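Local coordinates for protein ABC sugar (Ribose) transporter, periplasmic substrate-binding subunit (Rhodobacter sphaeroides, PDB 3L49) that probably binds a sugar or a related carbohydrate in the periplasm for uptake by an ABC transporter, although the ligand in this crystal is unidentified, at residues A[76-80]-A[95-99]; A[129-134]-A[163-168]. All coordinates share one frame. Residues are numbered along the deposited sequence.

Interaction 1 (A[76-80]-A[95-99]); sequences NPWLQ and ATPHA
Helix 72-84 presents one side, through Asn76, Leu79 and Gln80, to the loop that follows strand 89-92. Residues 76-80 are helical, with Gln80 N bonded to Asn76 O at 2.9 Å, but the helix is kinked at Pro77 and Trp78, whose nitrogens lack a bond to the preceding turn. Along 95-99 the chain is extended at Thr96 (phi/psi -143/140). Thr96 points toward the helix, and its CG2 lies 4.0 Å from Leu79 CD1, Leu79 having chi1 m and chi2 t. A type I beta turn then runs from Thr96 to Ala99, with Pro97 (-56/-23) and His98 (-67/-19) at its corners. The turn is closed by Ala99 N to Thr96 O at 3.2 Å and supplemented by a weak bond from His98 N to Thr96 OG1 at 3.4 Å. The third turn residue, His98, dominates the interface. Its CA is 6.4 Å from that of Leu79, and chi1 m with chi2 near -70° lays its imidazole against the helix. Leu79 CB sits over the ring face in a CH-pi contact, 4.2 Å from the centroid and 28° off the normal. Asn76 OD1 lies at the ring edge, 3.5 Å from His98 CD2, and Gln80 OE1 is 3.6 Å from His98 CE1. The stronger polar partners lie farther along the same helix: His98 ND1 bonds to Asn83 and Gln80 NE2 to Asp84. Only 221 Å² is buried, a small surface contact tying the crossover helix of the beta-alpha-beta unit 64-68, 72-84, 89-92 to the loop leaving that unit, in a Rossmann-like periplasmic binding protein lobe.

Interaction 2 (A[129-134]-A[163-168]); sequences LVFNGF and ELRDVI
Leu164 forms the apolar centre. Its CB (chi1 m) lies over the face of the Phe131 ring in a CH-pi contact, 3.9 Å from the centroid and 16° off the normal, while its CD1 touches Phe131 CZ at 3.7 Å and Leu129 CD1 at 3.8 Å. Beside this cluster the two backbones, whose end-to-end directions differ by 46°, meet in a single parallel bridge between Phe131 and Leu164, CA atoms 4.6 Å apart: Leu164 N donates to Val130 O and Asn132 N to Leu164 O, each at 2.8 Å. Farther along, Phe134 (chi1 m) rests its CZ 3.7 Å from Ile168 CG1. Asp166, its CB toward the other segment and chi1 p, accepts Gly133 N on OD1 at 2.8 Å, while OD2 receives a bond from Trp199. Gly133 runs so close that a CB there would clash with Asp166 O. At the polar edge Asn132 ND2 donates to Glu163 OE2 at 3.1 Å, Glu163 OE1 pairing with Tyr144; Arg165 NH1 lies 3.0 Å from Asn132 O at an angle too poor for a hydrogen bond, with that oxygen over the guanidinium face. Phe134 also meets the Trp199 ring and comes within about 4 Å of the unidentified bound ligand. Loops that follow the C-terminal ends of adjacent parallel strands and pass this close to a ligand are consistent with the cleft of a periplasmic binding protein.

The two contacts lie in different lobes of the binding protein, their centres 25 Å apart and their nearest atoms about 11 Å apart. Interaction 1 uses helix 72-84 and the loop after strand 89-92, interaction 2 the end of strand 126-131 and the loop after strand 157-159. The first is a small surface contact, joined by van der Waals and CH-pi packing around a histidine, the side-chain bonds of His98 and Gln80 going to Asn83 and Asp84. The second is partly buried, covers almost three times the area, and joins strand end to loop by one backbone bridge before side-chain polar pairs take over. Its far end approaches the ligand, whereas interaction 1 lies at the surface of its own lobe.

Interaction 1 (A[76-80]-A[95-99])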
loop_
_atom_site.group_PDB
_atom_site.type_symbol
_atom_site.label_atom_id
_atom_site.label_comp_id
_atom_site.label_asym_id
_atom_site.label_seq_id
_atom_site.Cartn_x
_atom_site.Cartn_y
_atom_site.Cartn_z
ATOM N N ASN A 76 4.653 -16.965 -3.599
ATOM C CA ASN A 76 5.840 -17.691 -3.085
ATOM C C ASN A 76 6.438 -18.819 -3.954
ATOM O O ASN A 76 7.632 -18.748 -4.287
ATOM C CB ASN A 76 5.636 -18.170 -1.638
ATOM C CG ASN A 76 6.004 -17.119 -0.616
ATOM O OD1 ASN A 76 6.983 -16.386 -0.778
ATOM N ND2 ASN A 76 5.223 -17.048 0.461
ATOM N N PRO A 77 5.620 -19.837 -4.352
ATOM C CA PRO A 77 6.203 -20.913 -5.179
ATOM C C PRO A 77 6.673 -20.441 -6.554
ATOM O O PRO A 77 7.566 -21.051 -7.137
ATOM C CB PRO A 77 5.046 -21.905 -5.352
ATOM C CG PRO A 77 4.057 -21.554 -4.288
ATOM C CD PRO A 77 4.181 -20.085 -4.103
ATOM N N TRP A 78 6.075 -19.362 -7.054
ATOM C CA TRP A 78 6.429 -18.825 -8.369
ATOM C C TRP A 78 7.652 -17.931 -8.289
ATOM O O TRP A 78 8.459 -17.892 -9.221
ATOM C CB TRP A 78 5.217 -18.137 -9.013
ATOM C CG TRP A 78 4.136 -19.145 -9.237
ATOM C CD1 TRP A 78 3.013 -19.332 -8.479
ATOM C CD2 TRP A 78 4.121 -20.174 -10.241
ATOM N NE1 TRP A 78 2.287 -20.393 -8.967
ATOM C CE2 TRP A 78 2.947 -20.930 -10.043
ATOM C CE3 TRP A 78 4.981 -20.519 -11.296
ATOM C CZ2 TRP A 78 2.603 -22.007 -10.871
ATOM C CZ3 TRP A 78 4.642 -21.593 -12.111
ATOM C CH2 TRP A 78 3.463 -22.323 -11.891
ATOM N N LEU A 79 7.787 -17.244 -7.156
ATOM C CA LEU A 79 8.983 -16.481 -6.825
ATOM C C LEU A 79 10.183 -17.414 -6.665
ATOM O O LEU A 79 11.290 -17.096 -7.109
ATOM C CB LEU A 79 8.759 -15.673 -5.545
ATOM C CG LEU A 79 7.667 -14.595 -5.548
ATOM C CD1 LEU A 79 7.543 -13.962 -4.176
ATOM C CD2 LEU A 79 7.902 -13.516 -6.609
ATOM N N GLN A 80 9.941 -18.566 -6.041
ATOM C CA GLN A 80 10.921 -19.645 -5.933
ATOM C C GLN A 80 11.406 -20.131 -7.304
ATOM O O GLN A 80 12.601 -20.353 -7.497
ATOM C CB GLN A 80 10.328 -20.809 -5.128
ATOM C CG GLN A 80 11.241 -22.024 -4.979
ATOM C CD GLN A 80 12.438 -21.742 -4.097
ATOM O OE1 GLN A 80 12.316 -21.669 -2.874
ATOM N NE2 GLN A 80 13.606 -21.580 -4.714
ATOM N N ALA A 95 7.753 -7.533 0.482
ATOM C CA ALA A 95 8.845 -7.968 1.349
ATOM C C ALA A 95 8.967 -9.486 1.331
ATOM O O ALA A 95 8.151 -10.193 1.930
ATOM C CB ALA A 95 8.641 -7.458 2.767
ATOM N N THR A 96 9.980 -9.978 0.619
ATOM C CA THR A 96 10.244 -11.417 0.542
ATOM C C THR A 96 11.742 -11.741 0.530
ATOM O O THR A 96 12.522 -11.014 -0.086
ATOM C CB THR A 96 9.490 -12.112 -0.659
ATOM O OG1 THR A 96 9.668 -13.535 -0.588
ATOM C CG2 THR A 96 9.953 -11.593 -2.043
ATOM N N PRO A 97 12.149 -12.815 1.244
ATOM C CA PRO A 97 13.499 -13.390 1.155
ATOM C C PRO A 97 13.932 -13.812 -0.263
ATOM O O PRO A 97 15.128 -13.903 -0.533
ATOM C CB PRO A 97 13.408 -14.627 2.051
ATOM C CG PRO A 97 12.314 -14.323 3.005
ATOM C CD PRO A 97 11.325 -13.515 2.251
ATOM N N HIS A 98 12.969 -14.063 -1.151
ATOM C CA HIS A 98 13.245 -14.453 -2.532
ATOM C C HIS A 98 13.914 -13.319 -3.336
ATOM O O HIS A 98 14.526 -13.569 -4.369
ATOM C CB HIS A 98 11.954 -14.883 -3.236
ATOM C CG HIS A 98 11.351 -16.152 -2.710
ATOM N ND1 HIS A 98 11.924 -17.392 -2.909
ATOM C CD2 HIS A 98 10.203 -16.374 -2.023
ATOM C CE1 HIS A 98 11.165 -18.320 -2.348
ATOM N NE2 HIS A 98 10.114 -17.728 -1.807
ATOM N N ALA A 99 13.799 -12.086 -2.845
ATOM C CA ALA A 99 14.314 -10.899 -3.532
ATOM C C ALA A 99 15.716 -10.468 -3.084
ATOM O O ALA A 99 16.051 -10.533 -1.903
ATOM C CB ALA A 99 13.335 -9.740 -3.366
#

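Interaction 2 (A[129-134]-A[163-168])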
loop_
_atom_site.group_PDB
_atom_site.type_symbol
_atom_site.label_atom_id
_atom_site.label_comp_id
_atom_site.label_asym_id
_atom_site.label_seq_id
_atom_site.Cartn_x
_atom_site.Cartn_y
_atom_site.Cartn_z
ATOM N N LEU A 129 -13.047 1.758 14.231
ATOM C CA LEU A 129 -13.454 0.865 13.156
ATOM C C LEU A 129 -12.273 0.585 12.226
ATOM O O LEU A 129 -11.662 1.515 11.704
ATOM C CB LEU A 129 -14.607 1.492 12.376
ATOM C CG LEU A 129 -15.322 0.585 11.376
ATOM C CD1 LEU A 129 -15.879 -0.659 12.075
ATOM C CD2 LEU A 129 -16.417 1.353 10.641
ATOM N N VAL A 130 -11.969 -0.694 12.011
ATOM C CA VAL A 130 -10.773 -1.102 11.263
ATOM C C VAL A 130 -11.107 -1.928 10.026
ATOM O O VAL A 130 -11.785 -2.947 10.116
ATOM C CB VAL A 130 -9.759 -1.905 12.167
ATOM C CG1 VAL A 130 -8.649 -2.560 11.338
ATOM C CG2 VAL A 130 -9.145 -1.014 13.211
ATOM N N PHE A 131 -10.610 -1.482 8.877
ATOM C CA PHE A 131 -10.665 -2.265 7.655
ATOM C C PHE A 131 -9.366 -3.048 7.493
ATOM O O PHE A 131 -8.291 -2.456 7.385
ATOM C CB PHE A 131 -10.883 -1.348 6.454
ATOM C CG PHE A 131 -12.291 -0.857 6.315
ATOM C CD1 PHE A 131 -12.766 0.184 7.111
ATOM C CD2 PHE A 131 -13.145 -1.429 5.379
ATOM C CE1 PHE A 131 -14.066 0.640 6.982
ATOM C CE2 PHE A 131 -14.446 -0.981 5.239
ATOM C CZ PHE A 131 -14.909 0.059 6.039
ATOM N N ASN A 132 -9.474 -4.376 7.475
ATOM C CA ASN A 132 -8.303 -5.254 7.417
ATOM C C ASN A 132 -8.466 -6.400 6.411
ATOM O O ASN A 132 -8.413 -7.579 6.767
ATOM C CB ASN A 132 -7.983 -5.789 8.826
ATOM C CG ASN A 132 -6.620 -6.458 8.911
ATOM O OD1 ASN A 132 -5.707 -6.166 8.127
ATOM N ND2 ASN A 132 -6.479 -7.370 9.861
ATOM N N GLY A 133 -8.657 -6.044 5.148
ATOM C CA GLY A 133 -8.935 -7.027 4.112
ATOM C C GLY A 133 -7.747 -7.367 3.237
ATOM O O GLY A 133 -7.888 -8.099 2.247
ATOM N N PHE A 134 -6.577 -6.846 3.597
ATOM C CA PHE A 134 -5.382 -6.983 2.759
ATOM C C PHE A 134 -4.143 -7.393 3.545
ATOM O O PHE A 134 -3.021 -7.134 3.112
ATOM C CB PHE A 134 -5.128 -5.685 1.975
ATOM C CG PHE A 134 -6.079 -5.476 0.828
ATOM C CD1 PHE A 134 -7.192 -4.651 0.971
ATOM C CD2 PHE A 134 -5.870 -6.120 -0.394
ATOM C CE1 PHE A 134 -8.082 -4.461 -0.093
ATOM C CE2 PHE A 134 -6.748 -5.937 -1.464
ATOM C CZ PHE A 134 -7.859 -5.107 -1.313
ATOM N N GLU A 163 -13.528 -6.692 12.498
ATOM C CA GLU A 163 -12.867 -5.820 11.557
ATOM C C GLU A 163 -13.529 -6.015 10.218
ATOM O O GLU A 163 -13.884 -7.131 9.848
ATOM C CB GLU A 163 -11.379 -6.142 11.461
ATOM C CG GLU A 163 -10.577 -5.657 12.650
ATOM C CD GLU A 163 -9.324 -6.475 12.883
ATOM O OE1 GLU A 163 -8.890 -6.532 14.055
ATOM O OE2 GLU A 163 -8.781 -7.060 11.910
ATOM N N LEU A 164 -13.702 -4.912 9.503
ATOM C CA LEU A 164 -14.336 -4.932 8.203
ATOM C C LEU A 164 -13.329 -5.329 7.141
ATOM O O LEU A 164 -12.121 -5.207 7.350
ATOM C CB LEU A 164 -14.955 -3.565 7.910
ATOM C CG LEU A 164 -16.063 -3.218 8.909
ATOM C CD1 LEU A 164 -16.715 -1.895 8.563
ATOM C CD2 LEU A 164 -17.113 -4.330 8.970
ATOM N N ARG A 165 -13.828 -5.843 6.019
ATOM C CA ARG A 165 -12.970 -6.236 4.911
ATOM C C ARG A 165 -13.066 -5.220 3.789
ATOM O O ARG A 165 -14.098 -5.135 3.114
ATOM C CB ARG A 165 -13.339 -7.633 4.392
ATOM C CG ARG A 165 -12.339 -8.725 4.747
ATOM C CD ARG A 165 -12.608 -9.342 6.116
ATOM N NE ARG A 165 -11.366 -9.757 6.767
ATOM C CZ ARG A 165 -10.930 -9.290 7.935
ATOM N NH1 ARG A 165 -9.779 -9.730 8.429
ATOM N NH2 ARG A 165 -11.640 -8.397 8.616
ATOM N N ASP A 166 -12.003 -4.438 3.604
ATOM C CA ASP A 166 -11.909 -3.575 2.430
ATOM C C ASP A 166 -11.566 -4.445 1.222
ATOM O O ASP A 166 -10.875 -5.453 1.367
ATOM C CB ASP A 166 -10.937 -2.383 2.627
ATOM C CG ASP A 166 -9.582 -2.782 3.204
ATOM O OD1 ASP A 166 -9.518 -3.637 4.111
ATOM O OD2 ASP A 166 -8.568 -2.202 2.761
ATOM N N VAL A 167 -12.088 -4.088 0.046
ATOM C CA VAL A 167 -12.003 -4.967 -1.130
ATOM C C VAL A 167 -11.573 -4.256 -2.413
ATOM O O VAL A 167 -11.572 -3.035 -2.483
ATOM C CB VAL A 167 -13.358 -5.688 -1.411
ATOM C CG1 VAL A 167 -13.789 -6.579 -0.231
ATOM C CG2 VAL A 167 -14.450 -4.680 -1.768
ATOM N N ILE A 168 -11.196 -5.052 -3.411
ATOM C CA ILE A 168 -11.007 -4.623 -4.794
ATOM C C ILE A 168 -11.764 -5.625 -5.692
ATOM O O ILE A 168 -11.657 -6.835 -5.479
ATOM C CB ILE A 168 -9.497 -4.570 -5.172
ATOM C CG1 ILE A 168 -8.796 -3.409 -4.463
ATOM C CG2 ILE A 168 -9.298 -4.399 -6.678
ATOM C CD1 ILE A 168 -7.285 -3.418 -4.609
#